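Local atomic coordinates of complement factor MASP-3 (Homo sapiens, PDB entry 3DEM), a protein that is probably a serine protease of the complement lectin pathway, whose CUB1-EGF-CUB2 region pairs into dimers and carries sites for mannan-binding lectin and ficolins. Residues P15-S20 with F43-L48; G152-T157 with T161-C166; N185-S190 with F213-H218. All blocks are in the same frame, centred on the assembly; numbering follows the deposited sequence.

Interaction 1 of 3, residues P15-S20 with F43-L48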
loop_
_atom_site.group_PDB
_atom_site.type_symbol
_atom_site.label_atom_id
_atom_site.label_comp_id
_atom_site.label_asym_id
_atom_site.label_seq_id
_atom_site.Cartn_x
_atom_site.Cartn_y
_atom_site.Cartn_z
ATOM N N PRO A 15 26.694 7.626 12.607
ATOM C CA PRO A 15 27.339 8.798 13.195
ATOM C C PRO A 15 28.420 9.342 12.266
ATOM O O PRO A 15 29.266 8.580 11.787
ATOM C CB PRO A 15 27.982 8.246 14.469
ATOM C CG PRO A 15 27.179 7.052 14.815
ATOM C CD PRO A 15 26.694 6.469 13.518
ATOM N N GLY A 16 28.368 10.644 11.997
ATOM C CA GLY A 16 29.372 11.295 11.171
ATOM C C GLY A 16 29.024 11.428 9.700
ATOM O O GLY A 16 29.607 12.253 8.999
ATOM N N TYR A 17 28.080 10.616 9.228
ATOM C CA TYR A 17 27.680 10.630 7.819
ATOM C C TYR A 17 27.469 12.061 7.338
ATOM O O TYR A 17 26.877 12.866 8.051
ATOM C CB TYR A 17 26.407 9.800 7.611
ATOM C CG TYR A 17 25.998 9.640 6.159
ATOM C CD1 TYR A 17 26.380 8.519 5.428
ATOM C CD2 TYR A 17 25.232 10.612 5.519
ATOM C CE1 TYR A 17 26.012 8.370 4.098
ATOM C CE2 TYR A 17 24.862 10.477 4.191
ATOM C CZ TYR A 17 25.253 9.352 3.485
ATOM O OH TYR A 17 24.884 9.211 2.165
ATOM N N PRO A 18 27.946 12.386 6.123
ATOM C CA PRO A 18 28.609 11.503 5.162
ATOM C C PRO A 18 30.117 11.333 5.381
ATOM O O PRO A 18 30.799 10.753 4.534
ATOM C CB PRO A 18 28.355 12.207 3.830
ATOM C CG PRO A 18 28.333 13.657 4.184
ATOM C CD PRO A 18 27.820 13.760 5.603
ATOM N N ASP A 19 30.638 11.843 6.494
ATOM C CA ASP A 19 32.040 11.634 6.830
ATOM C C ASP A 19 32.229 10.256 7.446
ATOM O O ASP A 19 31.260 9.607 7.840
ATOM C CB ASP A 19 32.523 12.704 7.803
ATOM C CG ASP A 19 32.570 14.073 7.177
ATOM O OD1 ASP A 19 33.284 14.238 6.164
ATOM O OD2 ASP A 19 31.894 14.982 7.702
ATOM N N SER A 20 33.481 9.819 7.527
ATOM C CA SER A 20 33.808 8.530 8.126
ATOM C C SER A 20 33.297 8.448 9.560
ATOM O O SER A 20 33.360 9.422 10.306
ATOM C CB SER A 20 35.315 8.293 8.092
ATOM O OG SER A 20 35.993 9.186 8.957
ATOM N N PHE A 43 18.699 0.661 1.937
ATOM C CA PHE A 43 19.885 1.507 2.049
ATOM C C PHE A 43 20.239 2.193 0.740
ATOM O O PHE A 43 20.141 1.590 -0.329
ATOM C CB PHE A 43 21.081 0.688 2.535
ATOM C CG PHE A 43 20.896 0.084 3.900
ATOM C CD1 PHE A 43 21.495 0.655 5.014
ATOM C CD2 PHE A 43 20.130 -1.064 4.071
ATOM C CE1 PHE A 43 21.328 0.099 6.270
ATOM C CE2 PHE A 43 19.962 -1.623 5.327
ATOM C CZ PHE A 43 20.560 -1.042 6.424
ATOM N N MET A 44 20.661 3.454 0.832
ATOM C CA MET A 44 21.093 4.213 -0.342
ATOM C C MET A 44 22.611 4.308 -0.423
ATOM O O MET A 44 23.166 4.610 -1.477
ATOM C CB MET A 44 20.485 5.619 -0.346
ATOM C CG MET A 44 18.967 5.650 -0.278
ATOM S SD MET A 44 18.176 4.521 -1.439
ATOM C CE MET A 44 18.790 5.109 -3.010
ATOM N N HIS A 45 23.276 4.062 0.700
ATOM C CA HIS A 45 24.735 4.072 0.762
ATOM C C HIS A 45 25.171 3.135 1.880
ATOM O O HIS A 45 24.586 3.132 2.959
ATOM C CB HIS A 45 25.262 5.491 1.016
ATOM C CG HIS A 45 26.749 5.623 0.872
ATOM N ND1 HIS A 45 27.611 5.555 1.947
ATOM C CD2 HIS A 45 27.526 5.821 -0.219
ATOM C CE1 HIS A 45 28.854 5.700 1.523
ATOM N NE2 HIS A 45 28.830 5.863 0.213
ATOM N N PHE A 46 26.191 2.327 1.620
ATOM C CA PHE A 46 26.681 1.401 2.630
ATOM C C PHE A 46 28.173 1.130 2.470
ATOM O O PHE A 46 28.614 0.543 1.485
ATOM C CB PHE A 46 25.889 0.094 2.598
ATOM C CG PHE A 46 26.076 -0.750 3.820
ATOM C CD1 PHE A 46 25.178 -0.676 4.870
ATOM C CD2 PHE A 46 27.160 -1.609 3.928
ATOM C CE1 PHE A 46 25.351 -1.449 6.001
ATOM C CE2 PHE A 46 27.340 -2.384 5.058
ATOM C CZ PHE A 46 26.437 -2.305 6.095
ATOM N N ASN A 47 28.940 1.559 3.461
ATOM C CA ASN A 47 30.395 1.527 3.388
ATOM C C ASN A 47 30.972 1.181 4.752
ATOM O O ASN A 47 31.247 2.066 5.564
ATOM C CB ASN A 47 30.925 2.887 2.924
ATOM C CG ASN A 47 32.352 2.819 2.425
ATOM O OD1 ASN A 47 33.259 3.426 3.003
ATOM N ND2 ASN A 47 32.559 2.079 1.343
ATOM N N LEU A 48 31.140 -0.111 5.008
ATOM C CA LEU A 48 31.645 -0.571 6.296
ATOM C C LEU A 48 32.860 -1.476 6.158
ATOM O O LEU A 48 33.170 -1.960 5.067
ATOM C CB LEU A 48 30.554 -1.310 7.074
ATOM C CG LEU A 48 29.748 -0.524 8.112
ATOM C CD1 LEU A 48 28.757 0.417 7.446
ATOM C CD2 LEU A 48 29.027 -1.485 9.051
#
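Tyr17 is presented to His45 from a tight turn whose polar clasp is the bond from Asp19 N to Gly16 O, 2.7 Å long. The peptide before Pro18 is cis, and with the backbone angles of Tyr17 and Pro18 this makes a type VI turn. Gly16, with its positive phi of 95°, leads into the turn. Anchored in this way, the tyrosine side chain extends with CG anti to its backbone N (chi1 -174°) toward strand 45-47, and His45 leans out from that strand in the same extended form to meet it.

The meeting itself is small and purely side chain to side chain. One edge of the phenol ring points at the imidazole face in an offset edge-to-face pair, with the planes at 68° and the centroids 5.9 Å apart. Tyr17 CE1 makes the nearest approach, 3.9 Å from His45 ND1, which lies close to the plane of the phenol. Further along, Tyr17 OH lies 3.9 Å from His45 CB. Pro18 CB lies above one face of the phenol, toward its rim.

Both rings also touch the second subunit. Phe151 of the second subunit stacks on His45 and packs against Tyr17 and Pro18, while Tyr137 of that subunit touches Met44. The CUB domain thus offers an aromatic patch to the EGF domain of its partner.

No hydrogen bond joins the two segments, and His45 ND1 is buried by the contact without a partner in the model. Dispersion and the weak electrostatics of ring against ring therefore probably supply most of its attraction, in keeping with a modest contact that serves as part of a dimer interface.

Interaction 2 of 3, residues G152-T157 with T161-C166; sequences GYILHT and TCRVEC
This is a short antiparallel beta hairpin, the small C-terminal ribbon of a calcium-binding EGF domain, at the point where the chain runs on into the second CUB domain. Ile154 and Arg163 form its hydrogen-bonded pair: Ile154 N reaches Arg163 O at 2.7 Å, and Arg163 N returns to Ile154 O at 2.8 Å. Leu155 and Cys162 follow as the non-hydrogen-bonded pair, and a nearly straight bond from His156 N to Thr161 O (2.8 Å, 165°) closes the ribbon toward its loop.

Most of the polar side-chain contacts lie on the face bearing Ile154 and Arg163. The arginine leaves with CG between backbone N and carbonyl carbon (chi1 68°), then runs extended to NE. Ile154 CD1 lies over one face of the guanidinium, 3.8 Å from Arg163 NH1. Along the edge, NH1 makes a salt bridge to Glu165 OE1 at 2.7 Å, arriving from above the carboxylate plane. A water links NE to His156 ND1, the imidazole and guanidinium planes standing nearly perpendicular (89°). The planar cation is thus held by contacts at its edge and over one face.

Beyond the paired residues, Val164 CG1 makes a CH-pi contact over the face of Tyr153, 3.9 Å from the ring centroid. On the face bearing Leu155 and Cys162, the disulfide from Cys162 to Cys149, just past strand 144-148, ties the ribbon down, while Cys166 is bonded to Cys193 in strand 192-198, so that the hairpin is moored both to the EGF domain and to the following CUB sheet.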
loop_
_atom_site.group_PDB
_atom_site.type_symbol
_atom_site.label_atom_id
_atom_site.label_comp_id
_atom_site.label_asym_id
_atom_site.label_seq_id
_atom_site.Cartn_x
_atom_site.Cartn_y
_atom_site.Cartn_z
ATOM N N GLY A 152 -27.575 -12.721 0.748
ATOM C CA GLY A 152 -28.491 -13.664 1.375
ATOM C C GLY A 152 -27.994 -14.157 2.721
ATOM O O GLY A 152 -28.701 -14.877 3.422
ATOM N N TYR A 153 -26.773 -13.768 3.081
ATOM C CA TYR A 153 -26.178 -14.157 4.361
ATOM C C TYR A 153 -26.005 -12.962 5.291
ATOM O O TYR A 153 -26.001 -11.808 4.859
ATOM C CB TYR A 153 -24.810 -14.801 4.153
ATOM C CG TYR A 153 -24.816 -16.184 3.537
ATOM C CD1 TYR A 153 -24.603 -17.311 4.323
ATOM C CD2 TYR A 153 -24.998 -16.363 2.170
ATOM C CE1 TYR A 153 -24.584 -18.577 3.764
ATOM C CE2 TYR A 153 -24.982 -17.624 1.603
ATOM C CZ TYR A 153 -24.772 -18.726 2.406
ATOM O OH TYR A 153 -24.759 -19.987 1.863
ATOM N N ILE A 154 -25.835 -13.253 6.575
ATOM C CA ILE A 154 -25.701 -12.219 7.587
ATOM C C ILE A 154 -24.408 -12.441 8.362
ATOM O O ILE A 154 -24.150 -13.545 8.851
ATOM C CB ILE A 154 -26.905 -12.234 8.561
ATOM C CG1 ILE A 154 -28.213 -11.990 7.800
ATOM C CG2 ILE A 154 -26.721 -11.200 9.663
ATOM C CD1 ILE A 154 -29.463 -12.409 8.559
ATOM N N LEU A 155 -23.588 -11.398 8.461
ATOM C CA LEU A 155 -22.362 -11.474 9.251
ATOM C C LEU A 155 -22.692 -11.672 10.733
ATOM O O LEU A 155 -23.462 -10.906 11.325
ATOM C CB LEU A 155 -21.505 -10.220 9.047
ATOM C CG LEU A 155 -20.057 -10.304 9.548
ATOM C CD1 LEU A 155 -19.264 -11.337 8.758
ATOM C CD2 LEU A 155 -19.364 -8.944 9.491
ATOM N N HIS A 156 -22.110 -12.713 11.317
ATOM C CA HIS A 156 -22.390 -13.107 12.693
ATOM C C HIS A 156 -21.717 -12.168 13.700
ATOM O O HIS A 156 -20.939 -11.299 13.323
ATOM C CB HIS A 156 -21.937 -14.559 12.907
ATOM C CG HIS A 156 -22.370 -15.154 14.212
ATOM N ND1 HIS A 156 -23.675 -15.113 14.657
ATOM C CD2 HIS A 156 -21.672 -15.827 15.158
ATOM C CE1 HIS A 156 -23.757 -15.719 15.829
ATOM N NE2 HIS A 156 -22.558 -16.165 16.153
ATOM N N THR A 157 -22.018 -12.353 14.982
ATOM C CA THR A 157 -21.482 -11.487 16.030
ATOM C C THR A 157 -19.974 -11.651 16.242
ATOM O O THR A 157 -19.353 -10.875 16.968
ATOM C CB THR A 157 -22.212 -11.697 17.362
ATOM O OG1 THR A 157 -22.355 -13.099 17.609
ATOM C CG2 THR A 157 -23.587 -11.054 17.317
ATOM N N THR A 161 -17.961 -15.124 10.591
ATOM C CA THR A 161 -18.755 -16.142 9.914
ATOM C C THR A 161 -20.089 -15.608 9.397
ATOM O O THR A 161 -20.580 -14.571 9.850
ATOM C CB THR A 161 -18.961 -17.400 10.789
ATOM O OG1 THR A 161 -19.626 -17.045 12.003
ATOM C CG2 THR A 161 -17.626 -18.035 11.118
ATOM N N CYS A 162 -20.662 -16.329 8.439
ATOM C CA CYS A 162 -21.839 -15.868 7.726
ATOM C C CYS A 162 -23.032 -16.805 7.923
ATOM O O CYS A 162 -23.061 -17.909 7.374
ATOM C CB CYS A 162 -21.502 -15.738 6.242
ATOM S SG CYS A 162 -20.179 -14.547 5.893
ATOM N N ARG A 163 -24.009 -16.357 8.707
ATOM C CA ARG A 163 -25.197 -17.154 9.006
ATOM C C ARG A 163 -26.351 -16.768 8.090
ATOM O O ARG A 163 -26.219 -15.863 7.275
ATOM C CB ARG A 163 -25.610 -16.975 10.474
ATOM C CG ARG A 163 -26.120 -15.583 10.829
ATOM C CD ARG A 163 -26.781 -15.573 12.204
ATOM N NE ARG A 163 -27.475 -14.314 12.470
ATOM C CZ ARG A 163 -28.723 -14.051 12.090
ATOM N NH1 ARG A 163 -29.422 -14.963 11.423
ATOM N NH2 ARG A 163 -29.274 -12.875 12.378
ATOM N N VAL A 164 -27.477 -17.463 8.227
ATOM C CA VAL A 164 -28.675 -17.142 7.460
ATOM C C VAL A 164 -29.887 -17.121 8.368
ATOM O O VAL A 164 -29.856 -17.656 9.475
ATOM C CB VAL A 164 -28.955 -18.180 6.340
ATOM C CG1 VAL A 164 -27.850 -18.168 5.300
ATOM C CG2 VAL A 164 -29.148 -19.579 6.931
ATOM N N GLU A 165 -30.959 -16.497 7.896
ATOM C CA GLU A 165 -32.256 -16.671 8.520
ATOM C C GLU A 165 -32.894 -17.882 7.864
ATOM O O GLU A 165 -33.020 -17.930 6.642
ATOM C CB GLU A 165 -33.121 -15.420 8.348
ATOM C CG GLU A 165 -32.737 -14.270 9.285
ATOM C CD GLU A 165 -32.715 -14.674 10.765
ATOM O OE1 GLU A 165 -31.940 -14.074 11.534
ATOM O OE2 GLU A 165 -33.461 -15.596 11.174
ATOM N N CYS A 166 -33.262 -18.874 8.668
ATOM C CA CYS A 166 -33.802 -20.124 8.134
ATOM C C CYS A 166 -34.983 -20.638 8.966
ATOM O O CYS A 166 -35.173 -21.846 9.112
ATOM C CB CYS A 166 -32.692 -21.187 8.052
ATOM S SG CYS A 166 -31.622 -21.242 9.524
HETATM O O HOH W 1 -30.333 -15.012 5.561
HETATM O O HOH W 2 -25.565 -13.042 14.344
#

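Interaction 3 of 3, residues N185-S190 with F213-H218. With CA (calcium ion), chain F.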
loop_
_atom_site.group_PDB
_atom_site.type_symbol
_atom_site.label_atom_id
_atom_site.label_comp_id
_atom_site.label_asym_id
_atom_site.label_seq_id
_atom_site.Cartn_x
_atom_site.Cartn_y
_atom_site.Cartn_z
ATOM N N ASN A 185 -25.359 -28.291 -0.823
ATOM C CA ASN A 185 -24.147 -27.502 -0.655
ATOM C C ASN A 185 -23.879 -27.315 0.838
ATOM O O ASN A 185 -24.780 -27.504 1.655
ATOM C CB ASN A 185 -24.279 -26.157 -1.371
ATOM C CG ASN A 185 -24.531 -26.318 -2.854
ATOM O OD1 ASN A 185 -23.668 -26.788 -3.592
ATOM N ND2 ASN A 185 -25.722 -25.934 -3.298
ATOM N N PRO A 186 -22.633 -26.976 1.206
ATOM C CA PRO A 186 -22.330 -26.767 2.622
ATOM C C PRO A 186 -23.351 -25.857 3.316
ATOM O O PRO A 186 -23.625 -24.764 2.841
ATOM C CB PRO A 186 -20.952 -26.093 2.586
ATOM C CG PRO A 186 -20.324 -26.609 1.329
ATOM C CD PRO A 186 -21.453 -26.778 0.343
ATOM N N TYR A 187 -23.916 -26.307 4.431
ATOM C CA TYR A 187 -24.852 -25.466 5.179
ATOM C C TYR A 187 -24.151 -24.302 5.882
ATOM O O TYR A 187 -22.987 -24.419 6.277
ATOM C CB TYR A 187 -25.683 -26.288 6.169
ATOM C CG TYR A 187 -24.905 -27.162 7.125
ATOM C CD1 TYR A 187 -24.307 -26.634 8.269
ATOM C CD2 TYR A 187 -24.809 -28.529 6.915
ATOM C CE1 TYR A 187 -23.612 -27.444 9.158
ATOM C CE2 TYR A 187 -24.121 -29.349 7.799
ATOM C CZ TYR A 187 -23.521 -28.804 8.915
ATOM O OH TYR A 187 -22.835 -29.629 9.783
ATOM N N PRO A 188 -24.854 -23.161 6.010
ATOM C CA PRO A 188 -24.309 -21.963 6.647
ATOM C C PRO A 188 -23.871 -22.208 8.091
ATOM O O PRO A 188 -24.555 -22.890 8.846
ATOM C CB PRO A 188 -25.488 -20.986 6.616
ATOM C CG PRO A 188 -26.338 -21.456 5.497
ATOM C CD PRO A 188 -26.226 -22.944 5.520
ATOM N N LYS A 189 -22.727 -21.648 8.456
ATOM C CA LYS A 189 -22.222 -21.714 9.810
ATOM C C LYS A 189 -23.043 -20.816 10.725
ATOM O O LYS A 189 -23.797 -19.959 10.256
ATOM C CB LYS A 189 -20.758 -21.267 9.843
ATOM C CG LYS A 189 -19.823 -22.122 9.001
ATOM C CD LYS A 189 -18.405 -21.559 9.004
ATOM C CE LYS A 189 -17.494 -22.360 8.088
ATOM N NZ LYS A 189 -17.900 -22.277 6.644
ATOM N N SER A 190 -22.904 -21.037 12.030
ATOM C CA SER A 190 -23.432 -20.132 13.050
ATOM C C SER A 190 -24.917 -19.835 12.913
ATOM O O SER A 190 -25.354 -18.724 13.193
ATOM C CB SER A 190 -22.642 -18.823 13.046
ATOM O OG SER A 190 -21.274 -19.077 13.269
ATOM N N PHE A 213 -26.651 -37.347 3.993
ATOM C CA PHE A 213 -26.728 -36.912 5.380
ATOM C C PHE A 213 -25.309 -36.673 5.898
ATOM O O PHE A 213 -24.506 -37.602 5.996
ATOM C CB PHE A 213 -27.452 -37.949 6.237
ATOM C CG PHE A 213 -27.756 -37.477 7.631
ATOM C CD1 PHE A 213 -28.957 -36.836 7.909
ATOM C CD2 PHE A 213 -26.848 -37.671 8.662
ATOM C CE1 PHE A 213 -29.252 -36.399 9.188
ATOM C CE2 PHE A 213 -27.133 -37.235 9.954
ATOM C CZ PHE A 213 -28.340 -36.601 10.217
ATOM N N ASP A 214 -25.000 -35.421 6.215
ATOM C CA ASP A 214 -23.632 -35.031 6.543
ATOM C C ASP A 214 -23.657 -33.855 7.510
ATOM O O ASP A 214 -23.716 -32.693 7.099
ATOM C CB ASP A 214 -22.862 -34.688 5.262
ATOM C CG ASP A 214 -21.439 -34.219 5.523
ATOM O OD1 ASP A 214 -20.916 -34.399 6.647
ATOM O OD2 ASP A 214 -20.836 -33.668 4.577
ATOM N N ILE A 215 -23.637 -34.183 8.799
ATOM C CA ILE A 215 -23.599 -33.196 9.869
ATOM C C ILE A 215 -22.336 -33.436 10.680
ATOM O O ILE A 215 -22.073 -34.562 11.105
ATOM C CB ILE A 215 -24.844 -33.296 10.779
ATOM C CG1 ILE A 215 -26.123 -33.184 9.939
ATOM C CG2 ILE A 215 -24.819 -32.205 11.852
ATOM C CD1 ILE A 215 -27.402 -33.113 10.754
ATOM N N GLU A 216 -21.537 -32.390 10.863
ATOM C CA GLU A 216 -20.287 -32.501 11.602
ATOM C C GLU A 216 -20.502 -33.219 12.932
ATOM O O GLU A 216 -21.441 -32.908 13.671
ATOM C CB GLU A 216 -19.702 -31.110 11.856
ATOM C CG GLU A 216 -18.244 -31.111 12.282
ATOM C CD GLU A 216 -17.765 -29.734 12.703
ATOM O OE1 GLU A 216 -18.571 -28.782 12.646
ATOM O OE2 GLU A 216 -16.587 -29.604 13.100
ATOM N N ASP A 217 -19.636 -34.178 13.239
ATOM C CA ASP A 217 -19.715 -34.877 14.514
ATOM C C ASP A 217 -18.344 -35.060 15.154
ATOM O O ASP A 217 -17.335 -34.582 14.637
ATOM C CB ASP A 217 -20.440 -36.222 14.366
ATOM C CG ASP A 217 -19.637 -37.252 13.576
ATOM O OD1 ASP A 217 -18.555 -36.919 13.043
ATOM O OD2 ASP A 217 -20.088 -38.414 13.492
ATOM N N HIS A 218 -18.326 -35.748 16.293
ATOM C CA HIS A 218 -17.105 -36.034 17.028
ATOM C C HIS A 218 -17.106 -37.522 17.329
ATOM O O HIS A 218 -18.157 -38.094 17.607
ATOM C CB HIS A 218 -17.075 -35.226 18.328
ATOM C CG HIS A 218 -15.750 -35.242 19.026
ATOM N ND1 HIS A 218 -15.392 -36.224 19.923
ATOM C CD2 HIS A 218 -14.697 -34.391 18.960
ATOM C CE1 HIS A 218 -14.177 -35.978 20.381
ATOM N NE2 HIS A 218 -13.733 -34.872 19.812
HETATM CA CA CA F . -19.964 -27.147 11.970
HETATM O O HOH W 3 -21.209 -25.328 11.035
HETATM O O HOH W 4 -19.949 -27.987 9.725
#
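The ring of Tyr187 meets segment 213-218 edge on, and that segment puts no atom over either of its faces. Asp214 O lies in the ring plane, 3.4 Å from Tyr187 CE2, and Ile215 CA also lies near that plane, 3.6 Å from Tyr187 OH. With CG lodged between backbone N and carbonyl carbon (chi1 53°), the phenol is thrown across the gap between two loops whose nearest CA atoms, those of Tyr187 and Ile215, are still 9.1 Å apart.

At the far end the hydroxyl accepts the backbone N-H of Glu216, in a rather long but straight bond of 3.2 Å at 168°. The same hydroxyl is hydrogen-bonded to Asp226 OD2. This gives the tyrosine a second-shell part: one oxygen fixes the backbone of one calcium ligand and the carboxylate of another.

Glu216 turns from that anchored amide toward the metal. Its side chain is extended, and OE1 binds the calcium ion at 2.2 Å. Two waters also bind, each 2.4 Å from the calcium ion. Asp226, Asp263 and Ser265 supply the remaining protein ligands, giving seven bound oxygen atoms.

A tyrosine bracing a glutamate and aspartates around calcium, among the loops at one end of a beta sandwich, is the signature of the calcium-binding CUB domain.

How the interactions relate
Interactions 2 and 3 are neighbours, their centres 15 Å apart, and both contribute to the junction between the EGF and second CUB domains. Thr161 OG1 and Ser190 OG are 2.9 Å apart, a probable hydrogen bond, while Thr161 OG1 also bonds Asp158; Arg163 CB packs 3.2 Å from Ser190 O, and Val164 CG1 lies 3.6 Å from Pro188 CG. The hairpin therefore rests on the same loop that sends a tyrosine to the CUB2 calcium site. Interaction 1 lies far off, with centres 57 and 62 Å from those of interactions 2 and 3. It joins a loop to the end of strand 37-47 in the first CUB domain, and Glu49, directly after 43-48, binds that domain's calcium.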